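Local coordinates for protein N-acyl-D-glutamate deacylase (Bordetella bronchiseptica, PDB 3GIP) that probably catalyses the zinc-dependent hydrolysis of N-acyl-D-glutamate to D-glutamate and a carboxylate, as a member of the amidohydrolase superfamily, at residues W15-T20 and G55-P60; D78-T83 and E461-P466; K82-I87 and R376-F381; V428-P433 and G451-L456. All blocks are in the same frame, centred on the assembly; numbering follows the deposited sequence.

Interaction 1 (W15-T20 and G55-P60); sequences WIIDGT and GKIVAP
The indole of Trp-15 meets the carbonyl O of Lys-56 at its edge, near the ring plane, while its CB rests 4.0 Å from Ile-57 CD1. This is a parallel beta pairing, in which short strand 15-16 joins the start of strand 57-64, the strand that runs on into the TIM barrel. Three backbone bonds zip it together: Trp-15 N to Lys-56 O, Val-58 N to Trp-15 O, and Ile-17 N to Val-58 O. Trp-15 and Ile-57 project from one face of the pairing, Ile-16 and Val-58 from the other. On the latter face CD1 of Ile-16 reaches Val-58, only 3.2 Å from its CB, tighter than ordinary van der Waals contact. Next to Ile-57, CG1 of Ile-17 is 3.8 Å from Ile-57 CG2; CG1 stands anti to the carbonyl carbon (chi1 -72°), and both isoleucines also touch Leu-397 of helix 397-404. Beyond Ile-16 the first segment leaves the strand, and the Pro-60 ring packs against its carbonyls, CD 3.3 Å from Ile-17 O and CG 3.4 Å from Asp-18 O. In segment 15-20, Asp-18 OD1 accepts Thr-20 N at 3.0 Å, an Asx turn, and also Thr-20 OG1 at 2.6 Å, the two donors approaching from the same face of the carboxylate.

Interaction 2 (D78-T83 and E461-P466); sequences DLRWKT and EVFPQP
Arg-80 reaches across to Pro-464 and Phe-463 on a bent side chain: chi2 (70°) bends the chain at CD, and the guanidinium ends against segment 461-466. There NH1 donates to Pro-464 O at 3.0 Å, almost straight at the hydrogen; the acceptor lies in the guanidinium plane, whereas the donor sits well above the plane of the carbonyl. Over one face of the same guanidinium, toward its rim, lies Phe-463 CE1, 3.4 Å from Arg-80 NH2. The two planes are inclined by 47°, so the groups meet at a slant instead of stacking flat. NH1 also donates to a bridging water, at 2.9 Å, which in turn donates to Val-462 O at 2.6 Å and exchanges a hydrogen bond with Thr-83 OG1 at 2.7 Å. Thr-83 carries OG1 in the crowded position between backbone N and carbonyl carbon (chi1 66°), facing this water, while its CG2 approaches Val-462 CG2 at 3.9 Å. Phe-463 passes near Thr-83 O as well, its ring lying between the short helix and strand 452-457, where it touches Ile-452 and Val-455. At the start of the helix, Asp-78 OD2 accepts Arg-80 N in an Asx turn. A cis peptide precedes Pro-464, directly after the strand end; just before it Val-462 and Phe-463 both face Val-455 of strand 452-457, which makes a classic beta bulge at the end of strand 460-463.

Interaction 3 (K82-I87 and R376-F381); sequences KTSQGI and RLWGSF. With FMT (formic acid), chain D.
Ser-84 OG, 3.3 Å from Trp-378 CZ3, has two polar partners: a water donates to it at 2.7 Å and also to Trp-378 O, and OG is hydrogen-bonded to Arg-80 O. Deeper in, Gln-85 works as the main polar link. Its chain, extended beyond CG, brings OE1 to Phe-381 N, a bond of 2.9 Å lying nearly along the C=O axis; its NE2 is bonded to Trp-81 O and lies 3.0 Å from Leu-377 O. A second water joins Lys-82 NZ to Leu-377 O, while NZ also forms salt bridges with Asp-64 and Asp-69. Ile-87 sets CG1 over one face of the Phe-381 ring in a CH-pi contact, 4.1 Å from CG1 to the ring centroid; Gln-85 OE1 comes to the edge of that ring. Gln-85 O is buried without a partner. Gly-86, with positive phi, ends the short helix in a Schellman motif: Ile-87 N bonds to Lys-82 O and Gly-86 N to Thr-83 O. At the N-terminal end of segment 376-381, Arg-376 NH1 donates to O1 of a formate, probably from the crystallisation liquor, at 2.8 Å, NH2 more weakly. Tyr-282, Lys-250 and Ser-288 complete the formate site, and the Arg-376 side chain is about 7 Å from zinc, consistent with an anion-binding pocket near the zinc site of an amidohydrolase.

Interaction 4 (V428-P433 and G451-L456); sequences VVVFDP and GIAGVL
Val-428 opens the strand as a hydrogen-bonded pair with Leu-456: Val-428 N donates to Leu-456 O at 2.9 Å, and Leu-456 N returns the bond to Val-428 O at 2.7 Å. Val-429 follows as a non-hydrogen-bonded partner of Val-455; chi1 (60°) puts its CG1 between backbone N and carbonyl carbon, while CG2, anti to the backbone N, meets Val-455 CG2 at 4.1 Å and Ile-452 CD1 at 4.2 Å. At Val-430 the strands part from regular register. Val-430 N bonds to Gly-454 O, but Val-430 O accepts two donors, Ala-453 N at 2.8 Å and Gly-454 N at 3.3 Å, so that both residues face it in a classic beta bulge. The extra residue brings Ala-453 CB to 4.0 Å from Val-430 CG1. Phe-431 then pairs with Ile-452, whose CD1 turns back to 3.8 Å from Phe-431 CB, while the phenyl ring itself leads away from the other strand. Asp-432 closes the pairing by giving its N to Gly-451 O, and its OD1 is hydrogen-bonded to Asp-434 N. The antiparallel pair lies between strand 57-64, which bonds to Val-429 and Phe-431, and strand 460-463, which bonds to Val-455. Val-428, Val-430 and Leu-456 face Ile-11 of strand 7-12, and Pro-433 O is tied to Arg-390 of helix 376-391.

Interactions 1, 4 and 2 run through a common set of strands. Interactions 1 and 4, with centres about 9 Å apart, meet where Ile-57 N lies 2.8 Å from Phe-431 O; interactions 4 and 2 meet where Phe-463 O lies 2.9 Å from Val-455 N. Interaction 3 shares Lys-82 and Thr-83 with interaction 2, their centres about 10 Å apart, and is the contact closest to the chain centre. It reaches the active-site region through Arg-376, whose side chain is about 7 Å from the zinc; the metal itself is bound by Cys-95, His-218 and His-248. Interactions 1 and 4 flank the pairing of strand 57-64 with strand 428-431, and interaction 2 ties strand 460-463 to helix 80-83.

Interaction 1 (W15-T20 and G55-P60)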
loop_
_atom_site.group_PDB
_atom_site.type_symbol
_atom_site.label_atom_id
_atom_site.label_comp_id
_atom_site.label_asym_id
_atom_site.label_seq_id
_atom_site.Cartn_x
_atom_site.Cartn_y
_atom_site.Cartn_z
ATOM N N TRP A 15 -10.101 12.824 -22.202
ATOM C CA TRP A 15 -8.781 13.432 -22.184
ATOM C C TRP A 15 -7.820 12.473 -21.506
ATOM O O TRP A 15 -8.055 12.018 -20.386
ATOM C CB TRP A 15 -8.808 14.769 -21.441
ATOM C CG TRP A 15 -9.472 15.854 -22.225
ATOM C CD1 TRP A 15 -10.814 16.020 -22.426
ATOM C CD2 TRP A 15 -8.822 16.892 -22.968
ATOM N NE1 TRP A 15 -11.038 17.099 -23.252
ATOM C CE2 TRP A 15 -9.835 17.651 -23.599
ATOM C CE3 TRP A 15 -7.483 17.255 -23.164
ATOM C CZ2 TRP A 15 -9.548 18.753 -24.412
ATOM C CZ3 TRP A 15 -7.197 18.353 -23.977
ATOM C CH2 TRP A 15 -8.228 19.088 -24.589
ATOM N N ILE A 16 -6.733 12.164 -22.197
ATOM C CA ILE A 16 -5.744 11.240 -21.677
ATOM C C ILE A 16 -4.649 11.877 -20.832
ATOM O O ILE A 16 -4.013 12.840 -21.248
ATOM C CB ILE A 16 -5.039 10.487 -22.827
ATOM C CG1 ILE A 16 -6.046 9.637 -23.602
ATOM C CG2 ILE A 16 -3.909 9.628 -22.272
ATOM C CD1 ILE A 16 -6.574 8.457 -22.840
ATOM N N ILE A 17 -4.458 11.337 -19.633
ATOM C CA ILE A 17 -3.371 11.750 -18.753
ATOM C C ILE A 17 -2.666 10.401 -18.662
ATOM O O ILE A 17 -3.088 9.509 -17.923
ATOM C CB ILE A 17 -3.870 12.237 -17.372
ATOM C CG1 ILE A 17 -4.549 13.600 -17.537
ATOM C CG2 ILE A 17 -2.698 12.348 -16.399
ATOM C CD1 ILE A 17 -4.881 14.305 -16.234
ATOM N N ASP A 18 -1.604 10.253 -19.453
ATOM C CA ASP A 18 -0.882 8.988 -19.557
ATOM C C ASP A 18 0.089 8.574 -18.465
ATOM O O ASP A 18 0.690 7.503 -18.557
ATOM C CB ASP A 18 -0.160 8.921 -20.909
ATOM C CG ASP A 18 0.835 10.052 -21.102
ATOM O OD1 ASP A 18 1.292 10.635 -20.093
ATOM O OD2 ASP A 18 1.175 10.351 -22.269
ATOM N N GLY A 19 0.250 9.404 -17.439
ATOM C CA GLY A 19 1.154 9.054 -16.359
ATOM C C GLY A 19 2.576 9.572 -16.495
ATOM O O GLY A 19 3.361 9.471 -15.554
ATOM N N THR A 20 2.908 10.136 -17.654
ATOM C CA THR A 20 4.257 10.654 -17.894
ATOM C C THR A 20 4.458 12.067 -17.359
ATOM O O THR A 20 5.586 12.565 -17.311
ATOM C CB THR A 20 4.578 10.702 -19.394
ATOM O OG1 THR A 20 3.708 11.645 -20.028
ATOM C CG2 THR A 20 4.394 9.330 -20.027
ATOM N N GLY A 55 -15.879 14.350 -21.297
ATOM C CA GLY A 55 -15.854 15.075 -20.038
ATOM C C GLY A 55 -15.142 14.350 -18.910
ATOM O O GLY A 55 -15.304 14.702 -17.739
ATOM N N LYS A 56 -14.344 13.340 -19.249
ATOM C CA LYS A 56 -13.622 12.577 -18.238
ATOM C C LYS A 56 -12.138 12.459 -18.566
ATOM O O LYS A 56 -11.701 12.779 -19.675
ATOM C CB LYS A 56 -14.194 11.161 -18.122
ATOM C CG LYS A 56 -15.708 11.086 -18.074
ATOM C CD LYS A 56 -16.271 11.780 -16.851
ATOM C CE LYS A 56 -17.789 11.684 -16.835
ATOM N NZ LYS A 56 -18.246 10.269 -16.901
ATOM N N ILE A 57 -11.376 11.993 -17.582
ATOM C CA ILE A 57 -9.947 11.774 -17.738
ATOM C C ILE A 57 -9.764 10.268 -17.877
ATOM O O ILE A 57 -10.426 9.490 -17.190
ATOM C CB ILE A 57 -9.149 12.236 -16.493
ATOM C CG1 ILE A 57 -9.192 13.760 -16.372
ATOM C CG2 ILE A 57 -7.707 11.742 -16.586
ATOM C CD1 ILE A 57 -8.495 14.493 -17.502
ATOM N N VAL A 58 -8.888 9.868 -18.790
ATOM C CA VAL A 58 -8.580 8.462 -19.003
ATOM C C VAL A 58 -7.120 8.350 -18.583
ATOM O O VAL A 58 -6.236 8.957 -19.191
ATOM C CB VAL A 58 -8.758 8.073 -20.482
ATOM C CG1 VAL A 58 -8.438 6.599 -20.678
ATOM C CG2 VAL A 58 -10.182 8.372 -20.917
ATOM N N ALA A 59 -6.871 7.585 -17.527
ATOM C CA ALA A 59 -5.524 7.462 -16.992
ATOM C C ALA A 59 -5.125 6.026 -16.705
ATOM O O ALA A 59 -5.947 5.113 -16.792
ATOM C CB ALA A 59 -5.434 8.284 -15.705
ATOM N N PRO A 60 -3.839 5.801 -16.376
ATOM C CA PRO A 60 -3.420 4.429 -16.078
ATOM C C PRO A 60 -4.086 4.066 -14.748
ATOM O O PRO A 60 -4.300 4.943 -13.909
ATOM C CB PRO A 60 -1.902 4.542 -15.913
ATOM C CG PRO A 60 -1.534 5.841 -16.587
ATOM C CD PRO A 60 -2.704 6.735 -16.265
#

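Interaction 2 (D78-T83 and E461-P466)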
loop_
_atom_site.group_PDB
_atom_site.type_symbol
_atom_site.label_atom_id
_atom_site.label_comp_id
_atom_site.label_asym_id
_atom_site.label_seq_id
_atom_site.Cartn_x
_atom_site.Cartn_y
_atom_site.Cartn_z
ATOM N N ASP A 78 -13.775 -9.889 -3.940
ATOM C CA ASP A 78 -14.297 -8.744 -4.691
ATOM C C ASP A 78 -13.333 -7.561 -4.784
ATOM O O ASP A 78 -13.301 -6.864 -5.800
ATOM C CB ASP A 78 -15.626 -8.260 -4.100
ATOM C CG ASP A 78 -15.500 -7.832 -2.656
ATOM O OD1 ASP A 78 -15.573 -8.706 -1.766
ATOM O OD2 ASP A 78 -15.316 -6.622 -2.410
ATOM N N LEU A 79 -12.555 -7.336 -3.730
ATOM C CA LEU A 79 -11.603 -6.225 -3.708
ATOM C C LEU A 79 -12.256 -4.908 -4.136
ATOM O O LEU A 79 -11.594 -4.035 -4.694
ATOM C CB LEU A 79 -10.416 -6.532 -4.630
ATOM C CG LEU A 79 -9.237 -7.319 -4.048
ATOM C CD1 LEU A 79 -8.459 -6.411 -3.110
ATOM C CD2 LEU A 79 -9.708 -8.561 -3.318
ATOM N N ARG A 80 -13.548 -4.763 -3.856
ATOM C CA ARG A 80 -14.284 -3.563 -4.247
ATOM C C ARG A 80 -13.729 -2.283 -3.624
ATOM O O ARG A 80 -13.875 -1.200 -4.195
ATOM C CB ARG A 80 -15.765 -3.724 -3.891
ATOM C CG ARG A 80 -16.679 -2.618 -4.413
ATOM C CD ARG A 80 -16.841 -2.675 -5.925
ATOM N NE ARG A 80 -17.959 -1.846 -6.371
ATOM C CZ ARG A 80 -18.489 -1.892 -7.589
ATOM N NH1 ARG A 80 -18.003 -2.724 -8.497
ATOM N NH2 ARG A 80 -19.523 -1.114 -7.895
ATOM N N TRP A 81 -13.097 -2.403 -2.460
ATOM C CA TRP A 81 -12.523 -1.232 -1.806
ATOM C C TRP A 81 -11.375 -0.665 -2.632
ATOM O O TRP A 81 -11.010 0.499 -2.476
ATOM C CB TRP A 81 -12.053 -1.572 -0.382
ATOM C CG TRP A 81 -11.062 -2.703 -0.262
ATOM C CD1 TRP A 81 -9.705 -2.600 -0.145
ATOM C CD2 TRP A 81 -11.363 -4.103 -0.213
ATOM N NE1 TRP A 81 -9.141 -3.850 -0.021
ATOM C CE2 TRP A 81 -10.139 -4.789 -0.062
ATOM C CE3 TRP A 81 -12.552 -4.842 -0.284
ATOM C CZ2 TRP A 81 -10.067 -6.185 0.020
ATOM C CZ3 TRP A 81 -12.479 -6.234 -0.202
ATOM C CH2 TRP A 81 -11.244 -6.884 -0.052
ATOM N N LYS A 82 -10.819 -1.488 -3.519
ATOM C CA LYS A 82 -9.723 -1.061 -4.390
ATOM C C LYS A 82 -10.263 -0.534 -5.715
ATOM O O LYS A 82 -9.973 0.590 -6.118
ATOM C CB LYS A 82 -8.780 -2.228 -4.706
ATOM C CG LYS A 82 -8.100 -2.875 -3.516
ATOM C CD LYS A 82 -7.134 -1.942 -2.812
ATOM C CE LYS A 82 -6.237 -2.751 -1.891
ATOM N NZ LYS A 82 -5.416 -1.929 -0.967
ATOM N N THR A 83 -11.053 -1.357 -6.395
ATOM C CA THR A 83 -11.586 -0.971 -7.692
ATOM C C THR A 83 -12.444 0.289 -7.669
ATOM O O THR A 83 -12.383 1.099 -8.599
ATOM C CB THR A 83 -12.406 -2.120 -8.319
ATOM O OG1 THR A 83 -13.570 -2.364 -7.526
ATOM C CG2 THR A 83 -11.572 -3.393 -8.387
ATOM N N GLU A 461 -13.097 -5.201 -17.809
ATOM C CA GLU A 461 -13.808 -4.355 -16.860
ATOM C C GLU A 461 -13.959 -5.011 -15.493
ATOM O O GLU A 461 -14.356 -6.174 -15.393
ATOM C CB GLU A 461 -15.205 -4.008 -17.383
ATOM C CG GLU A 461 -16.032 -3.189 -16.388
ATOM C CD GLU A 461 -17.469 -2.968 -16.828
ATOM O OE1 GLU A 461 -17.810 -3.315 -17.980
ATOM O OE2 GLU A 461 -18.259 -2.436 -16.018
ATOM N N VAL A 462 -13.630 -4.267 -14.438
ATOM C CA VAL A 462 -13.790 -4.768 -13.077
ATOM C C VAL A 462 -14.704 -3.812 -12.320
ATOM O O VAL A 462 -15.242 -4.154 -11.270
ATOM C CB VAL A 462 -12.448 -4.892 -12.322
ATOM C CG1 VAL A 462 -11.588 -5.968 -12.972
ATOM C CG2 VAL A 462 -11.720 -3.554 -12.304
ATOM N N PHE A 463 -14.871 -2.613 -12.869
ATOM C CA PHE A 463 -15.735 -1.595 -12.279
ATOM C C PHE A 463 -16.349 -0.789 -13.420
ATOM O O PHE A 463 -15.659 -0.446 -14.382
ATOM C CB PHE A 463 -14.925 -0.660 -11.377
ATOM C CG PHE A 463 -15.761 0.367 -10.669
ATOM C CD1 PHE A 463 -16.273 0.113 -9.401
ATOM C CD2 PHE A 463 -16.068 1.574 -11.287
ATOM C CE1 PHE A 463 -17.082 1.051 -8.759
ATOM C CE2 PHE A 463 -16.877 2.518 -10.655
ATOM C CZ PHE A 463 -17.384 2.254 -9.388
ATOM N N PRO A 464 -17.645 -0.445 -13.320
ATOM C CA PRO A 464 -18.582 -0.726 -12.226
ATOM C C PRO A 464 -19.067 -2.170 -12.123
ATOM O O PRO A 464 -19.495 -2.609 -11.057
ATOM C CB PRO A 464 -19.726 0.245 -12.504
ATOM C CG PRO A 464 -19.757 0.284 -13.993
ATOM C CD PRO A 464 -18.287 0.396 -14.349
ATOM N N GLN A 465 -19.003 -2.904 -13.227
ATOM C CA GLN A 465 -19.451 -4.290 -13.230
ATOM C C GLN A 465 -18.288 -5.276 -13.223
ATOM O O GLN A 465 -17.576 -5.416 -14.217
ATOM C CB GLN A 465 -20.333 -4.556 -14.453
ATOM C CG GLN A 465 -20.794 -5.999 -14.565
ATOM C CD GLN A 465 -21.593 -6.448 -13.357
ATOM O OE1 GLN A 465 -21.352 -7.523 -12.805
ATOM N NE2 GLN A 465 -22.553 -5.629 -12.943
ATOM N N PRO A 466 -18.077 -5.973 -12.096
ATOM C CA PRO A 466 -16.979 -6.938 -12.032
ATOM C C PRO A 466 -17.294 -8.178 -12.865
ATOM O O PRO A 466 -18.457 -8.461 -13.152
ATOM C CB PRO A 466 -16.870 -7.240 -10.539
ATOM C CG PRO A 466 -18.272 -7.059 -10.053
ATOM C CD PRO A 466 -18.720 -5.813 -10.779
HETATM O O HOH W 1 -15.384 -3.938 -8.712
#

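Interaction 3 (K82-I87 and R376-F381)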
loop_
_atom_site.group_PDB
_atom_site.type_symbol
_atom_site.label_atom_id
_atom_site.label_comp_id
_atom_site.label_asym_id
_atom_site.label_seq_id
_atom_site.Cartn_x
_atom_site.Cartn_y
_atom_site.Cartn_z
ATOM N N LYS A 82 -10.819 -1.488 -3.519
ATOM C CA LYS A 82 -9.723 -1.061 -4.390
ATOM C C LYS A 82 -10.263 -0.534 -5.715
ATOM O O LYS A 82 -9.973 0.590 -6.118
ATOM C CB LYS A 82 -8.780 -2.228 -4.706
ATOM C CG LYS A 82 -8.100 -2.875 -3.516
ATOM C CD LYS A 82 -7.134 -1.942 -2.812
ATOM C CE LYS A 82 -6.237 -2.751 -1.891
ATOM N NZ LYS A 82 -5.416 -1.929 -0.967
ATOM N N THR A 83 -11.053 -1.357 -6.395
ATOM C CA THR A 83 -11.586 -0.971 -7.692
ATOM C C THR A 83 -12.444 0.289 -7.669
ATOM O O THR A 83 -12.383 1.099 -8.599
ATOM C CB THR A 83 -12.406 -2.120 -8.319
ATOM O OG1 THR A 83 -13.570 -2.364 -7.526
ATOM C CG2 THR A 83 -11.572 -3.393 -8.387
ATOM N N SER A 84 -13.231 0.463 -6.611
ATOM C CA SER A 84 -14.106 1.625 -6.503
ATOM C C SER A 84 -13.362 2.948 -6.359
ATOM O O SER A 84 -13.968 4.012 -6.490
ATOM C CB SER A 84 -15.094 1.449 -5.346
ATOM O OG SER A 84 -14.437 1.455 -4.093
ATOM N N GLN A 85 -12.062 2.893 -6.078
ATOM C CA GLN A 85 -11.281 4.121 -5.983
ATOM C C GLN A 85 -10.229 4.193 -7.092
ATOM O O GLN A 85 -9.283 4.983 -7.024
ATOM C CB GLN A 85 -10.641 4.281 -4.594
ATOM C CG GLN A 85 -9.688 3.192 -4.150
ATOM C CD GLN A 85 -9.062 3.507 -2.801
ATOM O OE1 GLN A 85 -8.373 4.518 -2.644
ATOM N NE2 GLN A 85 -9.301 2.644 -1.819
ATOM N N GLY A 86 -10.414 3.355 -8.113
ATOM C CA GLY A 86 -9.532 3.347 -9.270
ATOM C C GLY A 86 -8.242 2.549 -9.246
ATOM O O GLY A 86 -7.427 2.690 -10.155
ATOM N N ILE A 87 -8.061 1.701 -8.239
ATOM C CA ILE A 87 -6.844 0.905 -8.101
ATOM C C ILE A 87 -6.882 -0.367 -8.947
ATOM O O ILE A 87 -7.841 -1.135 -8.871
ATOM C CB ILE A 87 -6.627 0.532 -6.621
ATOM C CG1 ILE A 87 -6.429 1.808 -5.801
ATOM C CG2 ILE A 87 -5.427 -0.388 -6.469
ATOM C CD1 ILE A 87 -6.527 1.593 -4.303
ATOM N N ARG A 376 -9.260 5.252 4.993
ATOM C CA ARG A 376 -8.235 5.192 3.954
ATOM C C ARG A 376 -8.404 3.914 3.129
ATOM O O ARG A 376 -7.976 3.839 1.978
ATOM C CB ARG A 376 -6.843 5.236 4.590
ATOM C CG ARG A 376 -6.511 4.021 5.433
ATOM C CD ARG A 376 -5.303 4.281 6.312
ATOM N NE ARG A 376 -4.875 3.068 7.000
ATOM C CZ ARG A 376 -3.995 3.041 7.993
ATOM N NH1 ARG A 376 -3.445 4.167 8.434
ATOM N NH2 ARG A 376 -3.650 1.881 8.538
ATOM N N LEU A 377 -9.037 2.915 3.729
ATOM C CA LEU A 377 -9.285 1.640 3.064
ATOM C C LEU A 377 -10.082 1.833 1.776
ATOM O O LEU A 377 -9.810 1.186 0.761
ATOM C CB LEU A 377 -10.065 0.717 4.007
ATOM C CG LEU A 377 -10.552 -0.626 3.460
ATOM C CD1 LEU A 377 -9.363 -1.535 3.175
ATOM C CD2 LEU A 377 -11.484 -1.272 4.485
ATOM N N TRP A 378 -11.062 2.733 1.826
ATOM C CA TRP A 378 -11.931 2.999 0.683
ATOM C C TRP A 378 -11.752 4.337 -0.022
ATOM O O TRP A 378 -12.241 4.508 -1.137
ATOM C CB TRP A 378 -13.402 2.907 1.103
ATOM C CG TRP A 378 -13.925 1.521 1.286
ATOM C CD1 TRP A 378 -13.725 0.699 2.356
ATOM C CD2 TRP A 378 -14.746 0.793 0.366
ATOM N NE1 TRP A 378 -14.372 -0.498 2.160
ATOM C CE2 TRP A 378 -15.006 -0.467 0.946
ATOM C CE3 TRP A 378 -15.287 1.084 -0.894
ATOM C CZ2 TRP A 378 -15.784 -1.440 0.308
ATOM C CZ3 TRP A 378 -16.062 0.118 -1.529
ATOM C CH2 TRP A 378 -16.303 -1.130 -0.923
ATOM N N GLY A 379 -11.062 5.289 0.594
ATOM C CA GLY A 379 -10.963 6.582 -0.063
ATOM C C GLY A 379 -9.628 7.252 -0.291
ATOM O O GLY A 379 -9.602 8.411 -0.696
ATOM N N SER A 380 -8.526 6.547 -0.073
ATOM C CA SER A 380 -7.209 7.149 -0.247
ATOM C C SER A 380 -6.921 7.816 -1.592
ATOM O O SER A 380 -6.597 9.005 -1.643
ATOM C CB SER A 380 -6.113 6.113 0.031
ATOM O OG SER A 380 -6.082 5.759 1.402
ATOM N N PHE A 381 -7.035 7.069 -2.685
ATOM C CA PHE A 381 -6.714 7.644 -3.988
ATOM C C PHE A 381 -7.636 8.758 -4.457
ATOM O O PHE A 381 -7.181 9.763 -5.007
ATOM C CB PHE A 381 -6.610 6.523 -5.030
ATOM C CG PHE A 381 -5.332 5.741 -4.925
ATOM C CD1 PHE A 381 -4.269 6.002 -5.781
ATOM C CD2 PHE A 381 -5.161 4.803 -3.910
ATOM C CE1 PHE A 381 -3.048 5.344 -5.627
ATOM C CE2 PHE A 381 -3.949 4.140 -3.743
ATOM C CZ PHE A 381 -2.889 4.411 -4.605
HETATM C C FMT D . -0.084 3.497 9.964
HETATM O O1 FMT D . -1.281 3.356 10.011
HETATM O O2 FMT D . 0.435 4.549 9.323
HETATM O O HOH W 2 -7.226 -0.172 0.575
HETATM O O HOH W 3 -14.033 3.877 -3.068
#

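Interaction 4 (V428-P433 and G451-L456)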
loop_
_atom_site.group_PDB
_atom_site.type_symbol
_atom_site.label_atom_id
_atom_site.label_comp_id
_atom_site.label_asym_id
_atom_site.label_seq_id
_atom_site.Cartn_x
_atom_site.Cartn_y
_atom_site.Cartn_z
ATOM N N VAL A 428 -6.617 0.541 -16.769
ATOM C CA VAL A 428 -7.111 1.890 -17.017
ATOM C C VAL A 428 -8.215 2.334 -16.073
ATOM O O VAL A 428 -9.047 1.535 -15.654
ATOM C CB VAL A 428 -7.682 1.993 -18.458
ATOM C CG1 VAL A 428 -8.040 3.431 -18.789
ATOM C CG2 VAL A 428 -6.686 1.437 -19.461
ATOM N N VAL A 429 -8.219 3.620 -15.741
ATOM C CA VAL A 429 -9.271 4.171 -14.901
ATOM C C VAL A 429 -9.796 5.416 -15.596
ATOM O O VAL A 429 -9.023 6.234 -16.099
ATOM C CB VAL A 429 -8.781 4.545 -13.476
ATOM C CG1 VAL A 429 -7.677 5.585 -13.540
ATOM C CG2 VAL A 429 -9.958 5.066 -12.656
ATOM N N VAL A 430 -11.118 5.536 -15.648
ATOM C CA VAL A 430 -11.770 6.683 -16.261
ATOM C C VAL A 430 -12.486 7.406 -15.130
ATOM O O VAL A 430 -13.274 6.798 -14.404
ATOM C CB VAL A 430 -12.810 6.240 -17.314
ATOM C CG1 VAL A 430 -13.493 7.459 -17.922
ATOM C CG2 VAL A 430 -12.130 5.413 -18.394
ATOM N N PHE A 431 -12.210 8.695 -14.965
ATOM C CA PHE A 431 -12.846 9.441 -13.888
ATOM C C PHE A 431 -13.142 10.888 -14.244
ATOM O O PHE A 431 -12.523 11.459 -15.137
ATOM C CB PHE A 431 -11.970 9.376 -12.627
ATOM C CG PHE A 431 -10.645 10.093 -12.752
ATOM C CD1 PHE A 431 -10.530 11.438 -12.405
ATOM C CD2 PHE A 431 -9.510 9.420 -13.201
ATOM C CE1 PHE A 431 -9.304 12.102 -12.503
ATOM C CE2 PHE A 431 -8.276 10.076 -13.303
ATOM C CZ PHE A 431 -8.173 11.419 -12.953
ATOM N N ASP A 432 -14.116 11.464 -13.548
ATOM C CA ASP A 432 -14.492 12.857 -13.753
ATOM C C ASP A 432 -13.564 13.667 -12.847
ATOM O O ASP A 432 -13.619 13.541 -11.626
ATOM C CB ASP A 432 -15.946 13.074 -13.338
ATOM C CG ASP A 432 -16.448 14.457 -13.686
ATOM O OD1 ASP A 432 -15.665 15.422 -13.556
ATOM O OD2 ASP A 432 -17.628 14.579 -14.081
ATOM N N PRO A 433 -12.699 14.510 -13.432
ATOM C CA PRO A 433 -11.782 15.303 -12.609
ATOM C C PRO A 433 -12.455 16.307 -11.683
ATOM O O PRO A 433 -11.902 16.668 -10.641
ATOM C CB PRO A 433 -10.887 15.976 -13.645
ATOM C CG PRO A 433 -11.819 16.167 -14.809
ATOM C CD PRO A 433 -12.543 14.838 -14.861
ATOM N N GLY A 451 -17.266 9.713 -8.821
ATOM C CA GLY A 451 -16.411 10.236 -9.869
ATOM C C GLY A 451 -15.608 9.211 -10.646
ATOM O O GLY A 451 -14.948 9.564 -11.622
ATOM N N ILE A 452 -15.630 7.957 -10.208
ATOM C CA ILE A 452 -14.921 6.901 -10.925
ATOM C C ILE A 452 -15.949 6.299 -11.878
ATOM O O ILE A 452 -16.933 5.703 -11.443
ATOM C CB ILE A 452 -14.402 5.809 -9.966
ATOM C CG1 ILE A 452 -13.386 6.411 -8.991
ATOM C CG2 ILE A 452 -13.755 4.677 -10.764
ATOM C CD1 ILE A 452 -12.144 6.984 -9.660
ATOM N N ALA A 453 -15.724 6.471 -13.177
ATOM C CA ALA A 453 -16.650 5.972 -14.186
ATOM C C ALA A 453 -16.414 4.523 -14.596
ATOM O O ALA A 453 -17.365 3.783 -14.845
ATOM C CB ALA A 453 -16.605 6.870 -15.419
ATOM N N GLY A 454 -15.153 4.115 -14.669
ATOM C CA GLY A 454 -14.867 2.750 -15.064
ATOM C C GLY A 454 -13.432 2.355 -14.812
ATOM O O GLY A 454 -12.545 3.205 -14.751
ATOM N N VAL A 455 -13.202 1.056 -14.662
ATOM C CA VAL A 455 -11.861 0.549 -14.417
ATOM C C VAL A 455 -11.618 -0.736 -15.190
ATOM O O VAL A 455 -12.442 -1.652 -15.167
ATOM C CB VAL A 455 -11.629 0.249 -12.921
ATOM C CG1 VAL A 455 -10.209 -0.263 -12.711
ATOM C CG2 VAL A 455 -11.865 1.502 -12.092
ATOM N N LEU A 456 -10.484 -0.787 -15.882
ATOM C CA LEU A 456 -10.097 -1.970 -16.633
ATOM C C LEU A 456 -8.817 -2.512 -16.019
ATOM O O LEU A 456 -7.920 -1.750 -15.649
ATOM C CB LEU A 456 -9.818 -1.635 -18.102
ATOM C CG LEU A 456 -10.924 -1.058 -18.985
ATOM C CD1 LEU A 456 -10.361 -0.816 -20.385
ATOM C CD2 LEU A 456 -12.102 -2.019 -19.043
#